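Local coordinates for protein L-serine ammonia-lyase (PDB 5C3U) that belongs to the pyridoxal-phosphate-dependent enzymes and holds pyridoxal-5'-phosphate in a pocket of its chain, at residues 20-25 with 41-46. Residues are numbered along the deposited sequence; the frame is centred on the assembly and turned at random.
Sequences VATPLL and KMENIQ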
ATOM      1  N   VAL A  20       5.743  11.856  -6.401  1.00 27.32           N
ATOM      2  CA  VAL A  20       5.464  12.478  -7.696  1.00 28.75           C
ATOM      3  C   VAL A  20       4.003  12.275  -7.997  1.00 29.07           C
ATOM      4  O   VAL A  20       3.374  11.385  -7.424  1.00 28.37           O
ATOM      5  CB  VAL A  20       6.367  11.919  -8.838  1.00 29.57           C
ATOM      6  CG1 VAL A  20       7.831  12.185  -8.534  1.00 31.00           C
ATOM      7  CG2 VAL A  20       6.118  10.428  -9.114  1.00 29.84           C
ATOM      8  N   ALA A  21       3.437  13.114  -8.859  1.00 29.71           N
ATOM      9  CA  ALA A  21       2.097  12.845  -9.366  1.00 29.89           C
ATOM     10  C   ALA A  21       2.166  11.653 -10.324  1.00 28.76           C
ATOM     11  O   ALA A  21       3.117  11.506 -11.103  1.00 30.19           O
ATOM     12  CB  ALA A  21       1.502  14.078 -10.037  1.00 30.22           C
ATOM     13  N   THR A  22       1.195  10.760 -10.220  1.00 27.01           N
ATOM     14  CA  THR A  22       1.258   9.512 -10.972  1.00 27.99           C
ATOM     15  C   THR A  22       0.114   9.451 -11.979  1.00 27.41           C
ATOM     16  O   THR A  22      -0.919  10.077 -11.763  1.00 28.93           O
ATOM     17  CB  THR A  22       1.135   8.291 -10.046  1.00 26.39           C
ATOM     18  OG1 THR A  22      -0.049   8.433  -9.260  1.00 26.34           O
ATOM     19  CG2 THR A  22       2.348   8.154  -9.134  1.00 27.34           C
ATOM     20  N   PRO A  23       0.291   8.678 -13.067  1.00 29.87           N
ATOM     21  CA  PRO A  23      -0.777   8.527 -14.064  1.00 31.16           C
ATOM     22  C   PRO A  23      -2.048   7.877 -13.521  1.00 29.01           C
ATOM     23  O   PRO A  23      -1.979   6.998 -12.633  1.00 29.34           O
ATOM     24  CB  PRO A  23      -0.160   7.583 -15.099  1.00 31.08           C
ATOM     25  CG  PRO A  23       1.296   7.740 -14.962  1.00 32.84           C
ATOM     26  CD  PRO A  23       1.550   8.044 -13.510  1.00 30.34           C
ATOM     27  N   LEU A  24      -3.184   8.304 -14.071  1.00 30.27           N
ATOM     28  CA  LEU A  24      -4.448   7.596 -13.894  1.00 30.98           C
ATOM     29  C   LEU A  24      -4.813   6.979 -15.247  1.00 32.44           C
ATOM     30  O   LEU A  24      -5.286   7.677 -16.147  1.00 34.72           O
ATOM     31  CB  LEU A  24      -5.549   8.525 -13.377  1.00 32.11           C
ATOM     32  CG  LEU A  24      -6.905   7.875 -13.065  1.00 31.59           C
ATOM     33  CD1 LEU A  24      -6.846   6.988 -11.827  1.00 31.11           C
ATOM     34  CD2 LEU A  24      -8.008   8.905 -12.921  1.00 32.80           C
ATOM     35  N   LEU A  25      -4.547   5.684 -15.394  1.00 30.98           N
ATOM     36  CA  LEU A  25      -4.738   4.998 -16.675  1.00 32.27           C
ATOM     37  C   LEU A  25      -6.117   4.384 -16.841  1.00 33.10           C
ATOM     38  O   LEU A  25      -6.668   3.780 -15.924  1.00 31.74           O
ATOM     39  CB  LEU A  25      -3.651   3.942 -16.896  1.00 33.31           C
ATOM     40  CG  LEU A  25      -2.177   4.380 -16.928  1.00 37.85           C
ATOM     41  CD1 LEU A  25      -1.281   3.155 -17.036  1.00 39.12           C
ATOM     42  CD2 LEU A  25      -1.860   5.372 -18.046  1.00 40.27           C
ATOM     43  N   LYS A  41      -4.898   3.913 -10.769  1.00 27.38           N
ATOM     44  CA  LYS A  41      -3.987   4.926 -10.220  1.00 26.55           C
ATOM     45  C   LYS A  41      -2.616   4.270  -9.995  1.00 27.38           C
ATOM     46  O   LYS A  41      -2.474   3.400  -9.138  1.00 25.57           O
ATOM     47  CB  LYS A  41      -4.574   5.504  -8.919  1.00 26.06           C
ATOM     48  CG  LYS A  41      -3.771   6.632  -8.288  1.00 26.64           C
ATOM     49  CD  LYS A  41      -3.541   7.784  -9.264  1.00 26.51           C
ATOM     50  CE  LYS A  41      -3.085   9.023  -8.500  1.00 26.24           C
ATOM     51  NZ  LYS A  41      -2.679  10.116  -9.439  1.00 25.52           N
ATOM     52  N   MET A  42      -1.618   4.660 -10.795  1.00 26.28           N
ATOM     53  CA  MET A  42      -0.369   3.902 -10.922  1.00 27.74           C
ATOM     54  C   MET A  42       0.764   4.307  -9.959  1.00 28.78           C
ATOM     55  O   MET A  42       1.739   4.946 -10.357  1.00 27.69           O
ATOM     56  CB  MET A  42       0.150   3.960 -12.378  1.00 29.17           C
ATOM     57  CG  MET A  42      -0.879   3.507 -13.413  1.00 30.44           C
ATOM     58  SD  MET A  42      -1.358   1.785 -13.166  1.00 36.14           S
ATOM     59  CE  MET A  42       0.199   0.989 -13.552  1.00 34.35           C
ATOM     60  N   GLU A  43       0.659   3.876  -8.708  1.00 26.78           N
ATOM     61  CA  GLU A  43       1.698   4.161  -7.699  1.00 28.37           C
ATOM     62  C   GLU A  43       3.044   3.423  -7.867  1.00 27.18           C
ATOM     63  O   GLU A  43       4.032   3.725  -7.163  1.00 25.97           O
ATOM     64  CB  GLU A  43       1.093   3.961  -6.303  1.00 27.26           C
ATOM     65  CG  GLU A  43      -0.118   4.856  -6.067  1.00 28.51           C
ATOM     66  CD  GLU A  43       0.242   6.342  -6.134  1.00 30.47           C
ATOM     67  OE1 GLU A  43       1.100   6.781  -5.339  1.00 30.22           O
ATOM     68  OE2 GLU A  43      -0.337   7.065  -6.975  1.00 29.75           O
ATOM     69  N   ASN A  44       3.102   2.457  -8.790  1.00 27.95           N
ATOM     70  CA  ASN A  44       4.363   1.777  -9.096  1.00 30.29           C
ATOM     71  C   ASN A  44       5.370   2.718  -9.736  1.00 30.11           C
ATOM     72  O   ASN A  44       6.557   2.406  -9.814  1.00 33.26           O
ATOM     73  CB  ASN A  44       4.127   0.550  -9.994  1.00 31.69           C
ATOM     74  CG  ASN A  44       3.349   0.890 -11.264  1.00 35.46           C
ATOM     75  OD1 ASN A  44       2.389   1.668 -11.233  1.00 36.73           O
ATOM     76  ND2 ASN A  44       3.749   0.296 -12.383  1.00 34.76           N
ATOM     77  N   ILE A  45       4.888   3.878 -10.178  1.00 29.55           N
ATOM     78  CA  ILE A  45       5.719   4.912 -10.820  1.00 30.21           C
ATOM     79  C   ILE A  45       6.433   5.830  -9.799  1.00 29.21           C
ATOM     80  O   ILE A  45       7.356   6.580 -10.140  1.00 28.57           O
ATOM     81  CB  ILE A  45       4.869   5.768 -11.806  1.00 32.91           C
ATOM     82  CG1 ILE A  45       4.300   4.888 -12.925  1.00 38.01           C
ATOM     83  CG2 ILE A  45       5.683   6.914 -12.422  1.00 38.50           C
ATOM     84  CD1 ILE A  45       5.359   4.141 -13.710  1.00 38.69           C
ATOM     85  N   GLN A  46       6.015   5.765  -8.543  1.00 25.25           N
ATOM     86  CA  GLN A  46       6.662   6.548  -7.481  1.00 25.03           C
ATOM     87  C   GLN A  46       8.137   6.208  -7.367  1.00 25.10           C
ATOM     88  O   GLN A  46       8.524   5.046  -7.596  1.00 25.73           O
ATOM     89  CB  GLN A  46       6.004   6.252  -6.129  1.00 22.57           C
ATOM     90  CG  GLN A  46       4.590   6.778  -5.975  1.00 24.04           C
ATOM     91  CD  GLN A  46       4.497   8.295  -5.926  1.00 24.18           C
ATOM     92  OE1 GLN A  46       5.500   9.003  -5.928  1.00 26.44           O
ATOM     93  NE2 GLN A  46       3.277   8.796  -5.882  1.00 26.28           N
TER
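T22, K41 and M42 bury the most surface where the edge strand 24-26 runs antiparallel to strand 37-42. This pairing closes one side of the larger, mixed sheet of what is consistent with a fold type II (tryptophan synthase beta-like) pyridoxal-phosphate enzyme. L24 and K41 form a non-hydrogen-bonded pair, CA to CA 4.6 Å. Beyond the pair, M42 N donates to P23 O at 3.0 Å, nearly straight and almost in line with the carbonyl. The chain then makes an inverse gamma turn centred on M42, with a weak bond from E43 N to K41 O, and 43-45 forms a 3-10 segment.

The bond from CA to CB of T22 points toward 41-46. Its OG1 sits between the backbone N and the carbonyl carbon (chi1 54°). There it donates to E43 OE2 at 2.7 Å, on the syn side but tilted well out of the carboxylate plane. CG2 of T22 packs instead against Q46 NE2 and M42 O. The K41 chain bends at chi2 (56°), then runs out extended, crossing the T22 side chain at about a right angle. Its NZ reaches T22 O at 2.9 Å from above the carbonyl plane and makes a weak bond to T22 OG1. The same NZ bonds Q166 and forms a salt bridge with E162, so helix 150-166 is tied to both segments through this lysine. E43 OE1 forms a salt bridge with R54 NE of helix 52-67, and the E43 side chain lies about 8 Å from the bound pyridoxal-5'-phosphate.

M42 carries the apolar side. Its CG meets L25 CD1 at 3.7 Å, the two side chains crossing.

At the far end the Q46 amide grips the V20 backbone. NE2 gives a weak bond to V20 O and a straighter one to E43 OE1, while OE1 takes V20 N on a lone pair at 2.9 Å.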